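Local coordinates for histidine-containing Phosphotransfer Protein type 1, MtHPt1 (Medicago truncatula, PDB 3US6) that probably relays phosphoryl groups from cytokinin sensor histidine kinases to response regulators as a histidine-containing phosphotransfer protein of the plant two-component pathway, at residues 8-13 / 135-140; 63-68 / 111-116; 69-74 / 107-112. All coordinates share one frame; numbering follows the deposited sequence. Where two conformers were deposited one is given.

Contact 1 of 3, residues 8-13 / 135-140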
loop_
_atom_site.group_PDB
_atom_site.type_symbol
_atom_site.label_atom_id
_atom_site.label_comp_id
_atom_site.label_asym_id
_atom_site.label_seq_id
_atom_site.Cartn_x
_atom_site.Cartn_y
_atom_site.Cartn_z
ATOM N N ARG A 8 -5.879 17.839 -13.876
ATOM C CA ARG A 8 -6.684 18.295 -12.724
ATOM C C ARG A 8 -7.281 17.105 -11.969
ATOM O O ARG A 8 -7.277 17.082 -10.725
ATOM C CB ARG A 8 -7.782 19.256 -13.174
ATOM C CG ARG A 8 -7.287 20.630 -13.650
ATOM C CD ARG A 8 -8.472 21.613 -13.954
ATOM N NE ARG A 8 -9.287 21.213 -15.107
ATOM C CZ ARG A 8 -8.982 21.488 -16.372
ATOM N NH1 ARG A 8 -7.871 22.160 -16.655
ATOM N NH2 ARG A 8 -9.782 21.084 -17.357
ATOM N N GLN A 9 -7.736 16.079 -12.676
ATOM C CA GLN A 9 -8.237 14.877 -12.043
ATOM C C GLN A 9 -7.194 14.163 -11.208
ATOM O O GLN A 9 -7.503 13.666 -10.171
ATOM C CB GLN A 9 -8.752 13.908 -13.091
ATOM C CG GLN A 9 -9.929 14.401 -13.848
ATOM C CD GLN A 9 -10.329 13.440 -14.948
ATOM O OE1 GLN A 9 -9.513 12.892 -15.639
ATOM N NE2 GLN A 9 -11.591 13.249 -15.090
ATOM N N TRP A 10 -5.974 14.131 -11.697
ATOM C CA TRP A 10 -4.858 13.546 -10.964
ATOM C C TRP A 10 -4.587 14.285 -9.686
ATOM O O TRP A 10 -4.465 13.670 -8.628
ATOM C CB TRP A 10 -3.567 13.538 -11.853
ATOM C CG TRP A 10 -2.325 12.891 -11.232
ATOM C CD1 TRP A 10 -1.951 11.609 -11.334
ATOM C CD2 TRP A 10 -1.362 13.530 -10.352
ATOM N NE1 TRP A 10 -0.797 11.387 -10.594
ATOM C CE2 TRP A 10 -0.458 12.542 -9.952
ATOM C CE3 TRP A 10 -1.217 14.826 -9.850
ATOM C CZ2 TRP A 10 0.636 12.825 -9.150
ATOM C CZ3 TRP A 10 -0.177 15.092 -9.022
ATOM C CH2 TRP A 10 0.740 14.113 -8.681
ATOM N N VAL A 11 -4.496 15.593 -9.786
ATOM C CA VAL A 11 -4.317 16.380 -8.554
ATOM C C VAL A 11 -5.379 16.069 -7.513
ATOM O O VAL A 11 -5.069 15.814 -6.336
ATOM C CB VAL A 11 -4.281 17.903 -8.885
ATOM C CG1 VAL A 11 -4.365 18.773 -7.644
ATOM C CG2 VAL A 11 -3.034 18.226 -9.711
ATOM N N ASP A 12 -6.632 16.122 -7.944
ATOM C CA ASP A 12 -7.738 15.883 -7.044
ATOM C C ASP A 12 -7.691 14.440 -6.479
ATOM O O ASP A 12 -7.987 14.231 -5.276
ATOM C CB ASP A 12 -9.097 16.153 -7.711
ATOM C CG ASP A 12 -9.299 17.625 -8.052
ATOM O OD1 ASP A 12 -8.584 18.485 -7.484
ATOM O OD2 ASP A 12 -10.187 17.890 -8.911
ATOM N N TYR A 13 -7.432 13.439 -7.315
ATOM C CA TYR A 13 -7.423 12.049 -6.868
ATOM C C TYR A 13 -6.310 11.788 -5.871
ATOM O O TYR A 13 -6.529 11.216 -4.786
ATOM C CB TYR A 13 -7.367 11.121 -8.075
ATOM C CG TYR A 13 -7.740 9.677 -7.748
ATOM C CD1 TYR A 13 -9.064 9.343 -7.487
ATOM C CD2 TYR A 13 -6.797 8.682 -7.640
ATOM C CE1 TYR A 13 -9.424 8.048 -7.164
ATOM C CE2 TYR A 13 -7.153 7.382 -7.350
ATOM C CZ TYR A 13 -8.465 7.093 -7.104
ATOM O OH TYR A 13 -8.746 5.767 -6.815
ATOM N N ARG A 135 -2.769 4.341 -13.843
ATOM C CA ARG A 135 -3.444 4.328 -15.138
ATOM C C ARG A 135 -3.670 5.743 -15.677
ATOM O O ARG A 135 -3.495 5.999 -16.868
ATOM C CB ARG A 135 -4.778 3.585 -15.040
ATOM C CG ARG A 135 -4.667 2.082 -15.233
ATOM C CD ARG A 135 -6.019 1.464 -15.552
ATOM N NE ARG A 135 -6.837 1.293 -14.355
ATOM C CZ ARG A 135 -6.736 0.263 -13.522
ATOM N NH1 ARG A 135 -5.848 -0.696 -13.753
ATOM N NH2 ARG A 135 -7.522 0.189 -12.456
ATOM N N LEU A 136 -4.056 6.658 -14.791
ATOM C CA LEU A 136 -4.291 8.054 -15.158
ATOM C C LEU A 136 -2.961 8.707 -15.587
ATOM O O LEU A 136 -2.871 9.395 -16.596
ATOM C CB LEU A 136 -4.906 8.825 -14.004
ATOM C CG LEU A 136 -5.214 10.297 -14.290
ATOM C CD1 LEU A 136 -6.100 10.453 -15.494
ATOM C CD2 LEU A 136 -5.887 10.888 -13.066
ATOM N N GLU A 137 -1.895 8.472 -14.818
ATOM C CA GLU A 137 -0.588 8.957 -15.185
ATOM C C GLU A 137 -0.189 8.468 -16.590
ATOM O O GLU A 137 0.368 9.223 -17.368
ATOM C CB GLU A 137 0.484 8.527 -14.196
ATOM C CG GLU A 137 0.325 9.205 -12.864
ATOM C CD GLU A 137 1.442 8.925 -11.847
ATOM O OE1 GLU A 137 2.507 8.357 -12.198
ATOM O OE2 GLU A 137 1.258 9.338 -10.648
ATOM N N GLN A 138 -0.371 7.178 -16.854
ATOM C CA GLN A 138 -0.017 6.650 -18.164
ATOM C C GLN A 138 -0.793 7.365 -19.263
ATOM O O GLN A 138 -0.282 7.666 -20.346
ATOM C CB GLN A 138 -0.280 5.142 -18.253
ATOM C CG GLN A 138 0.523 4.268 -17.340
ATOM C CD GLN A 138 1.974 4.007 -17.726
ATOM O OE1 GLN A 138 2.706 3.391 -16.934
ATOM N NE2 GLN A 138 2.385 4.395 -18.937
ATOM N N GLN A 139 -2.064 7.671 -18.996
ATOM C CA GLN A 139 -2.879 8.397 -19.983
ATOM C C GLN A 139 -2.387 9.831 -20.211
ATOM O O GLN A 139 -2.249 10.291 -21.358
ATOM C CB GLN A 139 -4.356 8.402 -19.589
ATOM C CG GLN A 139 -4.958 7.048 -19.599
ATOM C CD GLN A 139 -6.241 6.889 -18.741
ATOM O OE1 GLN A 139 -6.736 7.840 -18.104
ATOM N NE2 GLN A 139 -6.715 5.660 -18.658
ATOM N N ILE A 140 -2.076 10.516 -19.143
ATOM C CA ILE A 140 -1.550 11.881 -19.224
ATOM C C ILE A 140 -0.286 11.894 -20.102
ATOM O O ILE A 140 -0.143 12.734 -20.992
ATOM C CB ILE A 140 -1.234 12.475 -17.820
ATOM C CG1 ILE A 140 -2.557 12.744 -17.082
ATOM C CG2 ILE A 140 -0.459 13.790 -17.947
ATOM C CD1 ILE A 140 -2.416 12.954 -15.564
#
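Trp10 and Glu137 meet at the rim of the indole. The ring turns its N-H edge to the carboxylate. NE1 of Trp10 donates to OE2 of Glu137 at 2.9 Å, with an N-H...O angle of 156°. The acceptor stays close to the indole plane. It is approached on its anti side, a little out of the carboxylate plane. The ring and carboxylate planes stand 52° apart. The Glu137 chain runs extended beyond CG, and Glu137 CG is 3.3 Å from Trp10 NE1, out of the ring plane. The CA-CB bond of Trp10 points toward helix 109-142. Its CG is anti to the backbone N (chi1 -177°), and the ring reaches across to the acid.

Leu136 enters at the base of the indole. Its CD2 branch touches the backbone of Trp10, 3.5 Å from Trp10 N, and also lies 3.7 Å from Trp10 CB. This methyl is near the ring plane, at the edge. Ile140 comes in by its terminal methyl: CD1 is 3.9 Å from Trp10 CB. Gln9 crosses Leu136 at about a right angle, with Gln9 CB 4.2 Å from Leu136 CD2. Apolar branches thus pack round the root of the tryptophan, while the indole N-H is used by the carboxylate. The acid may polarise the indole N-H.

Helix 3-19 and helix 109-142 run antiparallel here, 10.3 Å apart between the short axes. Met6, one turn before Trp10, touches Leu136 and Ile140. Leu133 touches Trp10 from within helix 109-142. Ile147 and Pro148 of the C-terminal tail add to the surroundings of the ring. The contact joins the N-terminal helix to the last part of helix 109-142.

Contact 2 of 3, residues 63-68 / 111-116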
loop_
_atom_site.group_PDB
_atom_site.type_symbol
_atom_site.label_atom_id
_atom_site.label_comp_id
_atom_site.label_asym_id
_atom_site.label_seq_id
_atom_site.Cartn_x
_atom_site.Cartn_y
_atom_site.Cartn_z
ATOM N N ALA A 63 -2.316 -18.839 8.518
ATOM C CA ALA A 63 -1.755 -18.897 9.823
ATOM C C ALA A 63 -2.700 -18.432 10.917
ATOM O O ALA A 63 -2.659 -19.017 12.029
ATOM C CB ALA A 63 -0.469 -18.062 9.861
ATOM N N VAL A 64 -3.446 -17.349 10.703
ATOM C CA VAL A 64 -4.292 -16.841 11.792
ATOM C C VAL A 64 -5.550 -17.653 11.946
ATOM O O VAL A 64 -6.147 -17.652 13.026
ATOM C CB VAL A 64 -4.617 -15.334 11.679
ATOM C CG1 VAL A 64 -3.392 -14.529 11.684
ATOM C CG2 VAL A 64 -5.483 -15.034 10.518
ATOM N N ASP A 65 -5.928 -18.392 10.926
ATOM C CA ASP A 65 -7.219 -19.070 10.934
ATOM C C ASP A 65 -7.056 -20.515 11.340
ATOM O O ASP A 65 -7.751 -21.372 10.901
ATOM C CB ASP A 65 -7.924 -18.957 9.591
ATOM C CG ASP A 65 -8.520 -17.572 9.365
ATOM O OD1 ASP A 65 -8.775 -16.858 10.338
ATOM O OD2 ASP A 65 -8.688 -17.208 8.206
ATOM N N GLN A 66 -6.026 -20.771 12.105
ATOM C CA GLN A 66 -5.810 -22.029 12.784
ATOM C C GLN A 66 -6.259 -21.988 14.266
ATOM O O GLN A 66 -6.249 -20.928 14.800
ATOM C CB GLN A 66 -4.327 -22.414 12.665
ATOM C CG GLN A 66 -3.726 -22.408 11.239
ATOM C CD GLN A 66 -4.410 -23.321 10.194
ATOM O OE1 GLN A 66 -4.398 -24.536 10.357
ATOM N NE2 GLN A 66 -4.938 -22.737 9.089
ATOM N N GLN A 67 -6.616 -23.091 14.903
ATOM C CA GLN A 67 -7.127 -23.126 16.291
ATOM C C GLN A 67 -6.119 -22.483 17.208
ATOM O O GLN A 67 -6.460 -21.708 18.135
ATOM C CB GLN A 67 -7.368 -24.587 16.716
ATOM C CG GLN A 67 -8.219 -24.861 17.939
ATOM C CD GLN A 67 -8.286 -26.389 18.226
ATOM O OE1 GLN A 67 -7.238 -27.059 18.281
ATOM N NE2 GLN A 67 -9.517 -26.941 18.373
ATOM N N SER A 68 -4.837 -22.803 16.999
ATOM C CA SER A 68 -3.744 -22.221 17.759
ATOM C C SER A 68 -2.872 -21.447 16.805
ATOM O O SER A 68 -2.372 -21.994 15.837
ATOM C CB SER A 68 -2.923 -23.307 18.442
ATOM O OG SER A 68 -1.819 -22.743 19.134
ATOM N N ALA A 111 -8.787 -11.032 18.013
ATOM C CA ALA A 111 -8.363 -9.725 17.570
ATOM C C ALA A 111 -7.331 -9.821 16.431
ATOM O O ALA A 111 -7.311 -9.016 15.518
ATOM C CB ALA A 111 -7.709 -8.957 18.725
ATOM N N CYS A 112 -6.455 -10.809 16.481
ATOM C CA CYS A 112 -5.581 -11.049 15.330
ATOM C C CYS A 112 -6.348 -11.331 14.053
ATOM O O CYS A 112 -5.980 -10.808 12.995
ATOM C CB CYS A 112 -4.617 -12.187 15.574
ATOM S SG CYS A 112 -3.276 -11.730 16.715
ATOM N N ARG A 113 -7.417 -12.136 14.148
ATOM C CA ARG A 113 -8.181 -12.447 12.960
ATOM C C ARG A 113 -8.862 -11.190 12.377
ATOM O O ARG A 113 -8.830 -10.932 11.180
ATOM C CB ARG A 113 -9.192 -13.534 13.262
ATOM C CG ARG A 113 -8.481 -14.851 13.432
ATOM C CD ARG A 113 -9.451 -15.933 13.877
ATOM N NE ARG A 113 -8.756 -17.185 14.104
ATOM C CZ ARG A 113 -9.275 -18.236 14.717
ATOM N NH1 ARG A 113 -10.537 -18.248 15.111
ATOM N NH2 ARG A 113 -8.561 -19.308 14.927
ATOM N N ARG A 114 -9.453 -10.407 13.247
ATOM C CA ARG A 114 -10.120 -9.204 12.804
ATOM C C ARG A 114 -9.140 -8.179 12.255
ATOM O O ARG A 114 -9.386 -7.518 11.281
ATOM C CB ARG A 114 -10.882 -8.612 13.957
ATOM C CG ARG A 114 -12.139 -9.356 14.204
ATOM C CD ARG A 114 -13.011 -8.586 15.151
ATOM N NE ARG A 114 -13.112 -9.277 16.399
ATOM C CZ ARG A 114 -12.414 -9.007 17.473
ATOM N NH1 ARG A 114 -11.580 -8.004 17.481
ATOM N NH2 ARG A 114 -12.601 -9.728 18.542
ATOM N N CYS A 115 -8.008 -8.087 12.905
ATOM C CA CYS A 115 -7.026 -7.151 12.438
ATOM C C CYS A 115 -6.430 -7.603 11.119
ATOM O O CYS A 115 -6.154 -6.758 10.254
ATOM C CB CYS A 115 -5.951 -7.050 13.450
ATOM S SG CYS A 115 -4.820 -5.681 13.117
ATOM N N LEU A 116 -6.228 -8.908 10.898
ATOM C CA LEU A 116 -5.810 -9.318 9.559
ATOM C C LEU A 116 -6.874 -8.947 8.530
ATOM O O LEU A 116 -6.552 -8.532 7.411
ATOM C CB LEU A 116 -5.466 -10.828 9.464
ATOM C CG LEU A 116 -5.063 -11.418 8.080
ATOM C CD1 LEU A 116 -3.927 -10.726 7.610
ATOM C CD2 LEU A 116 -4.691 -12.861 8.238
#
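Arg113 NE donates to the backbone O of Val64 at 2.9 Å, and the bond is nearly straight, with an N-H...O angle of 171°. The oxygen sits at the guanidinium edge, close to its plane. The donor is tilted 31° from the carbonyl plane. Val64 is the last residue of helix 41-64 before the chain leaves helical geometry at Asp65, and its carbonyl is used by the arginine at that point.

Next to it, Arg113 NH2 lies 2.8 Å from Gln66 O. This second bond is weak because the N-H is poorly aimed. Both oxygens line the same guanidinium edge. The arginine chain is extended from CG to NE and brings this edge to the turn. Asp65 adds its charge from another direction. Its OD1 makes a long salt bridge to Arg113 NE, 3.8 Å apart, well out of the guanidinium plane, so only the charges attract. It also lies 3.7 Å from Arg113 CG, beside the aliphatic part of the chain.

The apolar half lies between Val64 and Leu116. Val64 CG2 is 3.2 Å from Leu116 CD2, a squeezed methyl pair. A chi1 of -59° puts Val64 CG1 anti to the carbonyl carbon and leaves CG2 as the branch that presses on Leu116. CG1 is the looser branch toward Leu116 CD2, at 4.0 Å. Leu57, Leu60 and Ser61 of helix 41-64 also touch Leu116, and Phe100 packs on it from helix 91-106.

In the Hpt helix bundle, Arg113 of helix 109-142 thus binds the last carbonyl of helix 41-64 and, weakly, one of the turn after it. The C-terminal carbonyls of a helix carry partial negative charge. A cationic guanidinium at this place should be favourable, and Asp65 probably adds to that attraction.

Contact 3 of 3, residues 69-74 / 107-112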
loop_
_atom_site.group_PDB
_atom_site.type_symbol
_atom_site.label_atom_id
_atom_site.label_comp_id
_atom_site.label_asym_id
_atom_site.label_seq_id
_atom_site.Cartn_x
_atom_site.Cartn_y
_atom_site.Cartn_z
ATOM N N ILE A 69 -2.711 -20.174 17.044
ATOM C CA ILE A 69 -1.888 -19.331 16.175
ATOM C C ILE A 69 -0.434 -19.348 16.631
ATOM O O ILE A 69 -0.148 -19.191 17.840
ATOM C CB ILE A 69 -2.354 -17.892 16.176
ATOM C CG1 ILE A 69 -3.763 -17.817 15.646
ATOM C CG2 ILE A 69 -1.409 -17.083 15.302
ATOM C CD1 ILE A 69 -4.353 -16.378 15.588
ATOM N N ASP A 70 0.506 -19.512 15.698
ATOM C CA ASP A 70 1.924 -19.338 15.977
ATOM C C ASP A 70 2.198 -17.836 15.950
ATOM O O ASP A 70 2.470 -17.249 14.883
ATOM C CB ASP A 70 2.755 -19.992 14.889
ATOM C CG ASP A 70 4.241 -19.963 15.184
ATOM O OD1 ASP A 70 4.749 -19.057 15.911
ATOM O OD2 ASP A 70 4.895 -20.897 14.672
ATOM N N PHE A 71 2.064 -17.179 17.106
ATOM C CA PHE A 71 2.129 -15.717 17.172
ATOM C C PHE A 71 3.493 -15.159 16.792
ATOM O O PHE A 71 3.594 -14.045 16.303
ATOM C CB PHE A 71 1.737 -15.205 18.592
ATOM C CG PHE A 71 0.307 -15.443 18.943
ATOM C CD1 PHE A 71 -0.686 -14.719 18.360
ATOM C CD2 PHE A 71 -0.034 -16.439 19.855
ATOM C CE1 PHE A 71 -1.987 -14.924 18.651
ATOM C CE2 PHE A 71 -1.380 -16.677 20.147
ATOM C CZ PHE A 71 -2.337 -15.941 19.541
ATOM N N LYS A 72 4.543 -15.904 17.098
ATOM C CA LYS A 72 5.895 -15.508 16.761
ATOM C C LYS A 72 6.073 -15.391 15.245
ATOM O O LYS A 72 6.542 -14.375 14.752
ATOM C CB LYS A 72 6.888 -16.520 17.421
ATOM C CG LYS A 72 8.396 -16.173 17.337
ATOM C CD LYS A 72 9.217 -17.013 18.365
ATOM C CE LYS A 72 10.717 -16.691 18.410
ATOM N NZ LYS A 72 11.015 -15.306 18.895
ATOM N N LYS A 73 5.612 -16.400 14.525
ATOM C CA LYS A 73 5.771 -16.430 13.077
ATOM C C LYS A 73 4.885 -15.359 12.414
ATOM O O LYS A 73 5.318 -14.633 11.509
ATOM C CB LYS A 73 5.469 -17.833 12.548
ATOM C CG LYS A 73 5.690 -18.004 11.060
ATOM C CD LYS A 73 5.663 -19.473 10.627
ATOM C CE LYS A 73 4.294 -19.869 10.066
ATOM N NZ LYS A 73 3.719 -18.907 9.039
ATOM N N VAL A 74 3.652 -15.258 12.907
ATOM C CA VAL A 74 2.724 -14.254 12.412
ATOM C C VAL A 74 3.281 -12.873 12.645
ATOM O O VAL A 74 3.234 -12.016 11.748
ATOM C CB VAL A 74 1.320 -14.427 13.039
ATOM C CG1 VAL A 74 0.505 -13.158 12.809
ATOM C CG2 VAL A 74 0.704 -15.675 12.466
ATOM N N GLN A 107 -1.564 -11.884 22.247
ATOM C CA GLN A 107 -1.918 -13.269 21.944
ATOM C C GLN A 107 -3.438 -13.509 21.930
ATOM O O GLN A 107 -3.944 -14.505 22.417
ATOM C CB GLN A 107 -1.136 -14.240 22.809
ATOM C CG GLN A 107 0.338 -14.011 22.590
ATOM C CD GLN A 107 1.179 -15.036 23.331
ATOM O OE1 GLN A 107 0.661 -15.933 23.943
ATOM N NE2 GLN A 107 2.488 -14.898 23.248
ATOM N N ASN A 108 -4.127 -12.577 21.298
ATOM C CA ASN A 108 -5.564 -12.520 21.238
ATOM C C ASN A 108 -5.976 -13.049 19.871
ATOM O O ASN A 108 -5.863 -12.351 18.902
ATOM C CB ASN A 108 -5.990 -11.056 21.423
ATOM C CG ASN A 108 -7.480 -10.847 21.427
ATOM O OD1 ASN A 108 -8.228 -11.575 20.840
ATOM N ND2 ASN A 108 -7.893 -9.788 22.072
ATOM N N ILE A 109 -6.409 -14.295 19.815
ATOM C CA ILE A 109 -6.722 -14.907 18.507
ATOM C C ILE A 109 -7.744 -14.125 17.734
ATOM O O ILE A 109 -7.552 -13.787 16.565
ATOM C CB ILE A 109 -7.183 -16.387 18.713
ATOM C CG1 ILE A 109 -5.962 -17.212 19.132
ATOM C CG2 ILE A 109 -7.921 -16.898 17.517
ATOM C CD1 ILE A 109 -6.108 -18.673 19.081
ATOM N N ASP A 110 -8.893 -13.827 18.362
ATOM C CA ASP A 110 -9.925 -13.156 17.633
ATOM C C ASP A 110 -9.487 -11.782 17.176
ATOM O O ASP A 110 -9.826 -11.388 16.067
ATOM C CB ASP A 110 -11.194 -13.014 18.494
ATOM C CG ASP A 110 -11.955 -14.323 18.674
ATOM O OD1 ASP A 110 -11.660 -15.314 17.980
ATOM O OD2 ASP A 110 -12.840 -14.365 19.563
ATOM N N ALA A 111 -8.787 -11.032 18.013
ATOM C CA ALA A 111 -8.363 -9.725 17.570
ATOM C C ALA A 111 -7.331 -9.821 16.431
ATOM O O ALA A 111 -7.311 -9.016 15.518
ATOM C CB ALA A 111 -7.709 -8.957 18.725
ATOM N N CYS A 112 -6.455 -10.809 16.481
ATOM C CA CYS A 112 -5.581 -11.049 15.330
ATOM C C CYS A 112 -6.348 -11.331 14.053
ATOM O O CYS A 112 -5.980 -10.808 12.995
ATOM C CB CYS A 112 -4.617 -12.187 15.574
ATOM S SG CYS A 112 -3.276 -11.730 16.715
#
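Gln107 lies over one face of the Phe71 ring, at the turn that ends helix 91-106. It is the C-prime residue of a Schellman motif with positive phi (64°). Its N bonds back to Cys104 O, and Asn108 N bonds to Phe103 O. Gln107 CA makes a CH-pi contact, 3.7 Å from the centroid of the Phe71 ring. Gln107 CB is 3.6 Å from Phe71 CE2. CB and CG of Gln107 lie over the ring; the extended chain carries CD past the rim near Phe71 CD2. The amide plane is 7° from parallel with the ring. Ile69 CB covers the opposite face, offset toward the rim. The ring lies between Gln107 on one face and Ile69 CB on the other.

Asn108 is the N-cap of helix 109-142. Its OD1 accepts from Ala111 N at 2.9 Å, from above the carbonyl plane. Asp70 does the same for helix 71-88, with Asp70 OD1 accepting from Lys73 N. Both helix starts are capped by their own side chains at this end of the Hpt bundle.

Ile109 follows. Its CG1 is 3.9 Å from Phe71 CZ, at the ring edge, and 4.0 Å from Ile69 CD1. The two isoleucines slide past each other in opposite directions. Ile69 N is buried here without a partner.

One turn on, Cys112 meets Ile69 and Phe71. Its CB faces Ile69 CD1. Its sulfur makes a sulfur-aromatic contact at the ring edge, near the plane, with SG 4.0 Å from Phe71 CE1.

From the N terminus, helix 3-19 comes first. Contact 1 joins it to the far part of helix 109-142 and closes the widest loop, which takes in most of the chain. Contacts 2 and 3 lie within that loop. Contact 2 links the end of helix 41-64 and the turn after it to the start of helix 109-142. Contact 3 starts later, just after 63-68, and ends on the same stretch as contact 2, sharing Ala111 and Cys112. It links the start of helix 71-88 to the turn between helices 91-106 and 109-142. Their centres are 6 Å apart. Contact 1 is about 20 Å from contact 2 by nearest atoms, on the other side of the chain's centre. Helix 109-142 thus takes part at both ends.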